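Local coordinates for endo-1,4-beta-xylanase (Bacteroides thetaiotaomicron VPI-5482, PDB 3KST), which probably hydrolyses O-glycosidic bonds in xylan-type plant polysaccharides as a calcium-binding glycoside hydrolase of family 43, at residues A[129-134]-A[141-146]; A[153-158]-A[171-176]; A[121-126]-A[164-169]; A[78-83]-A[99-104]. All coordinates share one frame; numbering follows the deposited sequence. Where two conformers were deposited one is given.

Contact 1. Residues A[129-134]-A[141-146]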
# COMPACT_ATOMS: atom_id res chain seq x y z
N ILE A 129 1.61 -8.43 -8.26
CA ILE A 129 1.00 -8.03 -7.01
C ILE A 129 1.31 -6.58 -6.63
O ILE A 129 2.08 -5.87 -7.33
CB ILE A 129 1.48 -8.97 -5.86
CG1 ILE A 129 3.02 -8.92 -5.71
CG2 ILE A 129 0.98 -10.41 -6.07
CD1 ILE A 129 3.54 -9.73 -4.56
N ASP A 130 0.71 -6.14 -5.52
CA ASP A 130 1.05 -4.85 -4.90
C ASP A 130 0.77 -3.58 -5.74
O ASP A 130 1.54 -2.63 -5.77
CB ASP A 130 2.49 -4.86 -4.34
CG ASP A 130 2.71 -5.89 -3.27
OD1 ASP A 130 1.82 -6.72 -3.03
OD2 ASP A 130 3.78 -5.84 -2.62
N THR A 131 -0.39 -3.59 -6.38
CA THR A 131 -0.87 -2.44 -7.14
C THR A 131 -0.86 -1.13 -6.32
O THR A 131 -1.25 -1.12 -5.15
CB THR A 131 -2.34 -2.62 -7.55
OG1 THR A 131 -3.13 -2.94 -6.39
CG2 THR A 131 -2.50 -3.68 -8.60
N SER A 132 -0.43 -0.06 -6.95
CA SER A 132 -0.56 1.28 -6.38
C SER A 132 -0.73 2.23 -7.57
O SER A 132 0.11 2.21 -8.47
CB SER A 132 0.65 1.71 -5.55
OG SER A 132 0.33 2.91 -4.88
N LEU A 133 -1.85 2.97 -7.56
CA LEU A 133 -2.21 3.93 -8.61
C LEU A 133 -1.70 5.34 -8.30
O LEU A 133 -1.73 5.82 -7.15
CB LEU A 133 -3.73 4.00 -8.79
CG LEU A 133 -4.34 4.92 -9.86
CD1 LEU A 133 -4.02 4.44 -11.30
CD2 LEU A 133 -5.83 4.98 -9.65
N PHE A 134 -1.29 6.02 -9.36
CA PHE A 134 -0.91 7.42 -9.32
C PHE A 134 -1.46 8.14 -10.56
O PHE A 134 -1.20 7.71 -11.68
CB PHE A 134 0.59 7.56 -9.32
CG PHE A 134 1.05 9.00 -9.44
CD1 PHE A 134 0.77 9.91 -8.42
CD2 PHE A 134 1.71 9.44 -10.59
CE1 PHE A 134 1.17 11.26 -8.53
CE2 PHE A 134 2.12 10.77 -10.73
CZ PHE A 134 1.85 11.68 -9.69
N PRO A 141 -3.03 8.34 -15.89
CA PRO A 141 -2.97 7.34 -14.80
C PRO A 141 -1.76 6.41 -14.95
O PRO A 141 -1.48 5.96 -16.06
CB PRO A 141 -4.27 6.56 -15.00
CG PRO A 141 -4.52 6.62 -16.45
CD PRO A 141 -4.04 7.96 -16.89
N TYR A 142 -1.06 6.13 -13.84
CA TYR A 142 0.06 5.17 -13.80
C TYR A 142 -0.21 4.14 -12.72
O TYR A 142 -0.69 4.51 -11.64
CB TYR A 142 1.39 5.87 -13.50
CG TYR A 142 1.76 6.87 -14.54
CD1 TYR A 142 2.42 6.48 -15.71
CD2 TYR A 142 1.46 8.23 -14.36
CE1 TYR A 142 2.77 7.44 -16.68
CE2 TYR A 142 1.81 9.17 -15.31
CZ TYR A 142 2.44 8.77 -16.48
OH TYR A 142 2.78 9.73 -17.40
N LEU A 143 0.07 2.87 -13.01
CA LEU A 143 -0.04 1.77 -12.03
C LEU A 143 1.34 1.19 -11.79
O LEU A 143 2.04 0.77 -12.75
CB LEU A 143 -1.01 0.66 -12.49
CG LEU A 143 -1.40 -0.36 -11.41
CD1 LEU A 143 -2.24 0.33 -10.36
CD2 LEU A 143 -2.22 -1.55 -11.97
N TYR A 144 1.72 1.17 -10.51
CA TYR A 144 2.95 0.58 -10.01
C TYR A 144 2.53 -0.78 -9.46
O TYR A 144 1.47 -0.91 -8.87
CB TYR A 144 3.60 1.46 -8.93
CG TYR A 144 3.92 2.81 -9.51
CD1 TYR A 144 2.93 3.79 -9.61
CD2 TYR A 144 5.18 3.08 -10.06
CE1 TYR A 144 3.19 5.02 -10.22
CE2 TYR A 144 5.45 4.33 -10.66
CZ TYR A 144 4.44 5.29 -10.73
OH TYR A 144 4.66 6.51 -11.32
N PHE A 145 3.35 -1.80 -9.72
CA PHE A 145 3.06 -3.17 -9.33
C PHE A 145 4.34 -3.97 -9.45
O PHE A 145 5.30 -3.50 -10.08
CB PHE A 145 1.94 -3.77 -10.22
CG PHE A 145 2.22 -3.68 -11.69
CD1 PHE A 145 1.85 -2.53 -12.41
CD2 PHE A 145 2.80 -4.74 -12.38
CE1 PHE A 145 2.09 -2.43 -13.76
CE2 PHE A 145 3.04 -4.64 -13.76
CZ PHE A 145 2.67 -3.48 -14.44
N VAL A 146 4.34 -5.16 -8.85
CA VAL A 146 5.49 -6.07 -8.82
C VAL A 146 5.36 -7.13 -9.88
O VAL A 146 4.29 -7.75 -9.97
CB VAL A 146 5.58 -6.83 -7.47
CG1 VAL A 146 6.56 -8.04 -7.52
CG2 VAL A 146 5.94 -5.85 -6.32
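Ile129 to Phe134 and Pro141 to Val146 run antiparallel in a beta hairpin, their axes 4.6 Å apart at closest approach with an angle of 161° between their directions. Ile129 pairs with Val146, Ser132 with Tyr144 and Phe134 with Tyr142, each by two backbone hydrogen bonds; the bond from Ile129 N to Val146 O is the longest, at 3.3 Å. Between the first two pairs the register slips by one residue, a beta bulge at Asp130 and Thr131, where Asp130 has positive phi (63°). Thr131 CA makes a C-H...O contact with Tyr144 O.

On one face Ile129 and Val146 lie side by side, CG1 against CB at 3.7 Å. Phe134 CB meets the Tyr144 ring at its edge, 3.7 Å from CE1, and Phe134 CD2 lies 4.0 Å from CD2 of Tyr142, the two side chains pointing the same way. On the other face Leu143 CG is anti to the backbone N (chi1 -168°), and from it CD1 reaches Ser132 O and CD2 touches Thr131 CG2 at 4.0 Å, while Leu133 CD1 packs on Tyr142 O.

Asp130, probably the residue that tunes the acid-base glutamate, is held through OD2 by Gly191 N and touches Glu190, the predicted proton donor. Phe96 of strand 92-99 covers Thr131, Leu133 and Leu143; Leu194 of strand 189-197 packs on Phe134 and Tyr144, and strand 152-158 continues the sheet beyond 141-146.

Contact 2. Residues A[153-158]-A[171-176]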
# COMPACT_ATOMS: atom_id res chain seq x y z
N VAL A 153 10.28 -7.37 -8.47
CA VAL A 153 10.70 -6.07 -9.03
C VAL A 153 9.50 -5.17 -9.27
O VAL A 153 8.47 -5.61 -9.80
CB VAL A 153 11.48 -6.29 -10.34
CG1 VAL A 153 11.94 -4.96 -10.97
CG2 VAL A 153 12.67 -7.17 -10.05
N ILE A 154 9.62 -3.92 -8.85
CA ILE A 154 8.59 -2.92 -9.05
C ILE A 154 8.67 -2.36 -10.48
O ILE A 154 9.70 -1.83 -10.90
CB ILE A 154 8.68 -1.78 -8.02
CG1 ILE A 154 8.48 -2.37 -6.61
CG2 ILE A 154 7.59 -0.71 -8.34
CD1 ILE A 154 8.65 -1.36 -5.45
N TRP A 155 7.57 -2.53 -11.19
CA TRP A 155 7.37 -2.03 -12.55
C TRP A 155 6.30 -0.94 -12.55
O TRP A 155 5.57 -0.75 -11.58
CB TRP A 155 6.93 -3.19 -13.47
CG TRP A 155 8.05 -4.08 -13.83
CD1 TRP A 155 8.66 -5.01 -13.05
CD2 TRP A 155 8.74 -4.10 -15.07
NE1 TRP A 155 9.67 -5.64 -13.73
CE2 TRP A 155 9.74 -5.10 -14.98
CE3 TRP A 155 8.59 -3.39 -16.26
CZ2 TRP A 155 10.60 -5.40 -16.05
CZ3 TRP A 155 9.44 -3.67 -17.32
CH2 TRP A 155 10.46 -4.64 -17.19
N VAL A 156 6.21 -0.21 -13.65
CA VAL A 156 5.14 0.75 -13.85
C VAL A 156 4.68 0.65 -15.30
O VAL A 156 5.48 0.22 -16.17
CB VAL A 156 5.61 2.20 -13.54
CG1 VAL A 156 6.76 2.61 -14.54
CG2 VAL A 156 4.43 3.20 -13.54
N ALA A 157 3.41 0.97 -15.52
CA ALA A 157 2.84 1.12 -16.86
C ALA A 157 1.71 2.14 -16.79
O ALA A 157 1.08 2.28 -15.78
CB ALA A 157 2.29 -0.19 -17.37
N GLN A 158 1.49 2.86 -17.89
CA GLN A 158 0.36 3.77 -17.98
C GLN A 158 -0.91 2.92 -18.08
O GLN A 158 -0.89 1.85 -18.70
CB GLN A 158 0.51 4.64 -19.23
CG GLN A 158 -0.54 5.70 -19.41
CD GLN A 158 -0.45 6.39 -20.77
OE1 GLN A 158 0.59 6.37 -21.42
NE2 GLN A 158 -1.56 7.01 -21.19
N LEU A 171 5.36 -0.27 -20.39
CA LEU A 171 6.09 -0.97 -19.30
C LEU A 171 7.50 -0.41 -19.12
O LEU A 171 8.25 -0.23 -20.10
CB LEU A 171 6.17 -2.48 -19.49
CG LEU A 171 4.92 -3.25 -19.10
CD1 LEU A 171 4.84 -4.60 -19.75
CD2 LEU A 171 4.86 -3.35 -17.51
N ASN A 172 7.82 -0.10 -17.87
CA ASN A 172 9.12 0.39 -17.42
C ASN A 172 9.51 -0.24 -16.10
O ASN A 172 8.66 -0.39 -15.20
CB ASN A 172 9.10 1.91 -17.25
CG ASN A 172 9.39 2.65 -18.53
OD1 ASN A 172 10.55 2.86 -18.88
ND2 ASN A 172 8.34 3.11 -19.20
N GLN A 173 10.78 -0.56 -15.95
CA GLN A 173 11.31 -1.15 -14.73
C GLN A 173 11.76 -0.05 -13.76
O GLN A 173 12.60 0.81 -14.12
CB GLN A 173 12.45 -2.11 -15.04
CG GLN A 173 13.08 -2.66 -13.77
CD GLN A 173 14.11 -3.68 -14.06
OE1 GLN A 173 13.82 -4.72 -14.63
NE2 GLN A 173 15.35 -3.43 -13.61
N CYS A 174 11.26 -0.12 -12.52
CA CYS A 174 11.54 0.92 -11.51
C CYS A 174 12.65 0.56 -10.49
O CYS A 174 13.68 1.22 -10.46
CB CYS A 174 10.26 1.31 -10.73
SG CYS A 174 8.81 1.73 -11.77
N ILE A 175 12.40 -0.46 -9.67
CA ILE A 175 13.27 -0.80 -8.54
C ILE A 175 13.41 -2.32 -8.31
O ILE A 175 12.42 -3.05 -8.33
CB ILE A 175 12.67 -0.20 -7.21
CG1 ILE A 175 12.53 1.34 -7.25
CG2 ILE A 175 13.49 -0.62 -6.01
CD1 ILE A 175 13.81 2.04 -7.39
N LYS A 176 14.65 -2.79 -8.17
CA LYS A 176 14.94 -4.16 -7.75
C LYS A 176 15.83 -4.13 -6.50
O LYS A 176 16.45 -3.10 -6.20
CB LYS A 176 15.46 -5.03 -8.89
CG LYS A 176 16.73 -4.68 -9.58
CD LYS A 176 16.79 -5.55 -10.84
CE LYS A 176 18.16 -5.88 -11.31
NZ LYS A 176 18.02 -6.50 -12.67
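Gln173 lies over one face of the Trp155 indole, its CB 3.8 Å from the centroid of the six-membered ring and only 9° off the normal, a CH-pi contact. The two side chains cross with ring and amide planes 82° apart, and Gln173 OE1 comes 3.6 Å from Trp155 CZ2. CG of Trp155 is anti to the carbonyl carbon (chi1 -76°), and from there CE3 of the indole meets Asn172 O at 3.2 Å and Leu171 CD2 at 3.9 Å. Trp155 NE1 bonds to Thr149 OG1, and Arg147 adds a cation-pi contact. An alanine here would probably cost Gln173 CB the ring face it lies over, Leu171 CD2 one of its contacts and Thr149 OG1 the indole N-H.

The backbone is an antiparallel pair at the outer edge of a four-stranded sheet, one blade of the family's five-bladed beta-propeller. A classic beta bulge interrupts it: Cys174 and Ile175 both face Ile154, whose O accepts from Cys174 N at 2.8 Å and from Ile175 N at 3.3 Å. On the face away from Trp155, Val156 CG1 touches Cys174 SG at 3.6 Å and Asn172 CB. Val153 CG2 lies alongside Lys176 CB at 3.7 Å, while Lys176 NZ forms a salt bridge with Asp150.

Contact 3. Residues A[121-126]-A[164-169]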
# COMPACT_ATOMS: atom_id res chain seq x y z
N GLN A 121 -12.13 -10.87 -13.74
CA GLN A 121 -10.83 -11.08 -14.36
C GLN A 121 -9.84 -10.05 -13.89
O GLN A 121 -10.22 -8.95 -13.49
CB GLN A 121 -10.96 -11.01 -15.88
CG GLN A 121 -11.70 -12.20 -16.48
CD GLN A 121 -11.00 -13.53 -16.23
OE1 GLN A 121 -9.77 -13.63 -16.31
NE2 GLN A 121 -11.76 -14.56 -15.90
N PRO A 122 -8.55 -10.39 -13.96
CA PRO A 122 -7.53 -9.42 -13.58
C PRO A 122 -7.30 -8.39 -14.71
O PRO A 122 -7.87 -8.50 -15.81
CB PRO A 122 -6.31 -10.30 -13.37
CG PRO A 122 -6.48 -11.38 -14.29
CD PRO A 122 -7.94 -11.65 -14.41
N ILE A 123 -6.46 -7.40 -14.41
CA ILE A 123 -6.10 -6.29 -15.34
C ILE A 123 -5.34 -6.85 -16.55
O ILE A 123 -5.62 -6.47 -17.69
CB ILE A 123 -5.27 -5.21 -14.54
CG1 ILE A 123 -6.15 -4.51 -13.49
CG2 ILE A 123 -4.60 -4.17 -15.42
CD1 ILE A 123 -5.32 -3.95 -12.33
N TRP A 124 -4.40 -7.76 -16.29
CA TRP A 124 -3.63 -8.47 -17.33
C TRP A 124 -3.30 -9.89 -16.84
O TRP A 124 -3.47 -10.21 -15.66
CB TRP A 124 -2.40 -7.64 -17.75
CG TRP A 124 -1.22 -7.67 -16.81
CD1 TRP A 124 -1.24 -7.68 -15.42
CD2 TRP A 124 0.15 -7.57 -17.18
NE1 TRP A 124 0.03 -7.67 -14.94
CE2 TRP A 124 0.91 -7.59 -15.99
CE3 TRP A 124 0.82 -7.52 -18.41
CZ2 TRP A 124 2.32 -7.54 -16.00
CZ3 TRP A 124 2.21 -7.47 -18.42
CH2 TRP A 124 2.95 -7.49 -17.22
N SER A 125 -2.77 -10.72 -17.74
CA SER A 125 -2.55 -12.15 -17.44
C SER A 125 -1.31 -12.56 -16.66
O SER A 125 -1.33 -13.64 -16.05
CB SER A 125 -2.60 -12.96 -18.75
OG SER A 125 -1.54 -12.59 -19.62
N GLU A 126 -0.25 -11.76 -16.71
CA GLU A 126 1.00 -12.11 -15.99
C GLU A 126 0.83 -11.93 -14.50
O GLU A 126 0.29 -10.90 -14.08
CB GLU A 126 2.18 -11.23 -16.41
CG GLU A 126 3.54 -11.71 -15.83
CD GLU A 126 4.73 -10.92 -16.36
OE1 GLU A 126 4.83 -10.73 -17.60
OE2 GLU A 126 5.58 -10.48 -15.55
N MSE A 164 -8.95 0.11 -16.13
CA MSE A 164 -9.23 -1.31 -16.17
C MSE A 164 -8.08 -2.12 -16.82
O MSE A 164 -7.99 -3.31 -16.65
CB MSE A 164 -10.54 -1.50 -16.97
CG MSE A 164 -11.38 -2.67 -16.56
SE MSE A 164 -12.43 -2.37 -14.94
CE MSE A 164 -11.51 -0.82 -14.21
N SER A 165 -7.23 -1.44 -17.59
CA SER A 165 -6.13 -2.11 -18.30
C SER A 165 -4.87 -1.28 -18.24
O SER A 165 -4.94 -0.05 -18.06
CB SER A 165 -6.48 -2.24 -19.79
OG SER A 165 -7.71 -2.90 -20.01
N ILE A 166 -3.74 -1.95 -18.41
CA ILE A 166 -2.44 -1.27 -18.56
C ILE A 166 -2.07 -1.24 -20.03
O ILE A 166 -2.48 -2.12 -20.79
CB ILE A 166 -1.29 -1.89 -17.73
CG1 ILE A 166 -1.03 -3.36 -18.04
CG2 ILE A 166 -1.59 -1.76 -16.24
CD1 ILE A 166 0.37 -3.79 -17.51
N LYS A 167 -1.32 -0.22 -20.43
CA LYS A 167 -0.80 -0.09 -21.79
C LYS A 167 0.54 -0.77 -21.73
O LYS A 167 1.51 -0.16 -21.29
CB LYS A 167 -0.69 1.38 -22.19
CG LYS A 167 -2.01 2.07 -22.26
CD LYS A 167 -1.84 3.45 -22.88
CE LYS A 167 -3.16 4.08 -23.20
NZ LYS A 167 -2.97 5.19 -24.17
N THR A 168 0.60 -2.03 -22.17
CA THR A 168 1.85 -2.82 -22.06
C THR A 168 3.07 -2.26 -22.78
O THR A 168 4.19 -2.49 -22.33
CB THR A 168 1.67 -4.32 -22.36
OG1 THR A 168 1.16 -4.53 -23.67
CG2 THR A 168 0.68 -4.94 -21.35
N GLU A 169 2.85 -1.49 -23.85
CA GLU A 169 3.95 -0.81 -24.53
C GLU A 169 4.63 0.28 -23.66
O GLU A 169 5.72 0.74 -24.01
CB GLU A 169 3.50 -0.20 -25.87
CG GLU A 169 2.65 1.11 -25.86
CD GLU A 169 1.20 0.97 -25.42
OE1 GLU A 169 0.67 -0.16 -25.25
OE2 GLU A 169 0.58 2.05 -25.27
O HOH W 1 -4.02 -4.57 -19.36
O HOH W 2 -7.88 -5.40 -18.79
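Apolar contacts carry the direct touch between Ile123 and Trp124 on one loop and Ile166 and Thr168 on the other. Trp124 CG lies between the backbone N and the carbonyl carbon (chi1 78°), and from there the indole reaches 164-169. Ile166 CD1 sits over its six-membered ring, 3.9 Å from the centroid and 17° off the normal, a CH-pi contact. Glu126 CB covers the opposite face, and the indole is thus held between two aliphatic groups. Thr168 CG2 adds a touch at Trp124 CE3, 3.9 Å away. Beside this, Ile123 CG2 meets Ile166 CG2 at 3.9 Å and packs against Met164 O.

Polar links across the contact go through water. Ile123 O accepts from two waters: one, at 3.0 Å from that oxygen, takes the N-H of Ile166; the other, at 2.7 Å, also donates to Met164 O and accepts from Ser165 OG. Two hydrogen bonds thus satisfy Ile123 O without the loops pairing directly. Trp124 NE1 turns instead to Ser128 OG.

An alanine at Trp124 would probably cost Ile166 CD1 the indole face, though not Phe145, and leave Thr168 CG2 without its touch on CE3 and Ser128 OG without the indole donor.

Phe145 and Ala157 lie against Ile166, while Ile123 bonds by its backbone to Ile103. Here the connection leaving strand 102-108 packs on the loop joining strands 152-158 and 172-175, a junction between adjacent blades on the outer side of a five-bladed beta-propeller.

Contact 4. Residues A[78-83]-A[99-104]. With CA (calcium ion), chain C.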
# COMPACT_ATOMS: atom_id res chain seq x y z
N GLY A 78 -5.36 -15.59 -1.65
CA GLY A 78 -4.37 -14.54 -1.90
C GLY A 78 -4.90 -13.12 -2.11
O GLY A 78 -4.37 -12.39 -2.95
N PHE A 79 -5.95 -12.73 -1.37
CA PHE A 79 -6.43 -11.33 -1.41
C PHE A 79 -5.47 -10.47 -0.58
O PHE A 79 -5.53 -10.48 0.67
CB PHE A 79 -7.86 -11.22 -0.94
CG PHE A 79 -8.82 -11.79 -1.92
CD1 PHE A 79 -9.38 -10.96 -2.88
CD2 PHE A 79 -9.03 -13.17 -2.00
CE1 PHE A 79 -10.26 -11.48 -3.84
CE2 PHE A 79 -9.91 -13.71 -2.94
CZ PHE A 79 -10.52 -12.88 -3.86
N TRP A 80 -4.54 -9.80 -1.27
CA TRP A 80 -3.48 -8.99 -0.66
C TRP A 80 -3.40 -7.53 -1.13
O TRP A 80 -3.75 -7.19 -2.26
CB TRP A 80 -2.09 -9.57 -0.96
CG TRP A 80 -1.90 -11.03 -0.73
CD1 TRP A 80 -2.50 -11.81 0.21
CD2 TRP A 80 -1.00 -11.87 -1.44
NE1 TRP A 80 -2.05 -13.10 0.12
CE2 TRP A 80 -1.12 -13.17 -0.88
CE3 TRP A 80 -0.10 -11.67 -2.49
CZ2 TRP A 80 -0.38 -14.27 -1.37
CZ3 TRP A 80 0.63 -12.77 -2.98
CH2 TRP A 80 0.49 -14.05 -2.40
N ALA A 81 -2.85 -6.70 -0.25
CA ALA A 81 -2.38 -5.35 -0.60
C ALA A 81 -3.39 -4.44 -1.33
O ALA A 81 -3.09 -3.88 -2.39
CB ALA A 81 -1.05 -5.48 -1.39
N PRO A 82 -4.58 -4.25 -0.73
CA PRO A 82 -5.57 -3.37 -1.32
C PRO A 82 -5.22 -1.88 -1.18
O PRO A 82 -4.53 -1.52 -0.23
CB PRO A 82 -6.82 -3.69 -0.51
CG PRO A 82 -6.29 -3.97 0.87
CD PRO A 82 -5.00 -4.69 0.63
N GLU A 83 -5.58 -1.08 -2.17
CA GLU A 83 -5.54 0.39 -2.07
C GLU A 83 -6.86 0.87 -2.64
O GLU A 83 -7.36 0.28 -3.60
CB GLU A 83 -4.35 1.02 -2.81
CG GLU A 83 -2.97 0.48 -2.31
CD GLU A 83 -1.74 1.32 -2.67
OE1 GLU A 83 -1.80 2.37 -3.37
OE2 GLU A 83 -0.64 0.92 -2.18
N ALA A 99 -5.04 -10.83 -6.15
CA ALA A 99 -5.84 -12.02 -5.87
C ALA A 99 -5.22 -13.15 -6.68
O ALA A 99 -5.00 -12.99 -7.87
CB ALA A 99 -7.34 -11.79 -6.22
N GLU A 100 -4.88 -14.28 -6.04
CA GLU A 100 -4.15 -15.40 -6.67
C GLU A 100 -2.89 -14.97 -7.46
O GLU A 100 -2.61 -15.50 -8.55
CB GLU A 100 -5.07 -16.25 -7.56
CG GLU A 100 -6.35 -16.73 -6.94
CD GLU A 100 -7.00 -17.93 -7.63
OE1 GLU A 100 -6.45 -18.45 -8.63
OE2 GLU A 100 -8.07 -18.36 -7.15
N GLU A 101 -2.15 -14.01 -6.91
CA GLU A 101 -0.94 -13.46 -7.51
C GLU A 101 -1.18 -12.76 -8.87
O GLU A 101 -0.28 -12.76 -9.71
CB GLU A 101 0.19 -14.51 -7.58
CG GLU A 101 0.68 -14.92 -6.18
CD GLU A 101 1.61 -16.10 -6.15
OE1 GLU A 101 1.27 -17.17 -6.73
OE2 GLU A 101 2.67 -15.98 -5.51
N HIS A 102 -2.37 -12.17 -9.06
CA HIS A 102 -2.68 -11.35 -10.25
C HIS A 102 -3.24 -10.04 -9.73
O HIS A 102 -3.80 -9.99 -8.62
CB HIS A 102 -3.67 -12.05 -11.20
CG HIS A 102 -3.09 -13.26 -11.83
ND1 HIS A 102 -2.96 -14.46 -11.17
CD2 HIS A 102 -2.55 -13.45 -13.06
CE1 HIS A 102 -2.39 -15.35 -11.98
NE2 HIS A 102 -2.13 -14.75 -13.13
N ILE A 103 -3.10 -8.98 -10.52
CA ILE A 103 -3.60 -7.65 -10.13
C ILE A 103 -4.99 -7.41 -10.71
O ILE A 103 -5.23 -7.73 -11.87
CB ILE A 103 -2.63 -6.52 -10.47
CG1 ILE A 103 -2.25 -6.49 -11.96
CG2 ILE A 103 -1.36 -6.73 -9.64
CD1 ILE A 103 -1.45 -5.27 -12.35
N CYS A 104 -5.83 -6.79 -9.90
CA CYS A 104 -7.25 -6.60 -10.16
C CYS A 104 -7.78 -5.27 -9.70
O CYS A 104 -7.21 -4.62 -8.81
CB CYS A 104 -8.04 -7.67 -9.38
SG CYS A 104 -7.66 -9.38 -9.73
CA CA C . 0.17 -0.98 -1.09
O HOH W 3 -2.19 -12.46 -4.60
O HOH W 4 -0.93 -2.41 -2.80
O HOH W 5 -1.78 -2.16 0.08
O HOH W 6 0.04 0.16 1.10
O HOH W 7 2.34 0.35 -0.59
O HOH W 8 1.79 -1.26 -3.05
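A type I' turn from Ala99 to His102, joining strands 92-99 and 102-108 in a tight beta hairpin, faces the start of strand 80-87 in the same three-stranded propeller blade. The turn is closed by backbone bonds between Ala99 and His102 in both directions, and His102 ND1 gives a further bond to Glu100 O at 2.8 Å, the donor standing well above the carbonyl plane.

Across the contact Ala99 CB sits over one face of the Phe79 ring, offset toward its rim and 3.8 Å from CE1, a CH-pi contact. Ala99 CA makes a C-H...O contact with Gly78 O at 3.3 Å. The same carbonyl oxygen accepts from a water that in turn takes the N-H of Glu101, bridging strand start and turn. This water and Gly78 O both lie over one face of the Trp80 indole. Glu101 CG reaches the six-membered ring of that indole, 3.9 Å from CZ3, with carboxylate and ring planes 81° apart. Gly78 has positive phi (65°), and a CB there would crowd Glu100 N.

At the other end of 78-83, Glu83 OE2 binds the calcium ion at 2.3 Å; CD is anti to CA (chi2 -162°), and the other carboxylate oxygen, OE1, takes hydrogen bonds from Tyr85 and Ser132. Five waters also ligate calcium, one of them donating to Ala81 O and another to Pro82 O. His251 NE2 completes the shell, a largely hydrated calcium site at the centre of the propeller, as in several family 43 enzymes.

Overall arrangement
Contact 1 is the buried one, close to the chain's centre; contacts 2 and 4 are partly buried, and contact 3 lies at the surface. Contacts 1 and 2 share one four-stranded sheet, joined by backbone bonds between strands 141-148 and 152-158, and both carry a beta bulge. Contact 4 belongs to the preceding blade and meets contact 1 beside the metal. Contact 3 ties the two blades on the outside, through Ile103 on one side and Gln158 on the other. CH-pi packing occurs in contacts 2, 3 and 4; bridging waters, in place of direct backbone bonds across the segments, set contacts 3 and 4 apart from contacts 1 and 2. The metal is bound in contact 4.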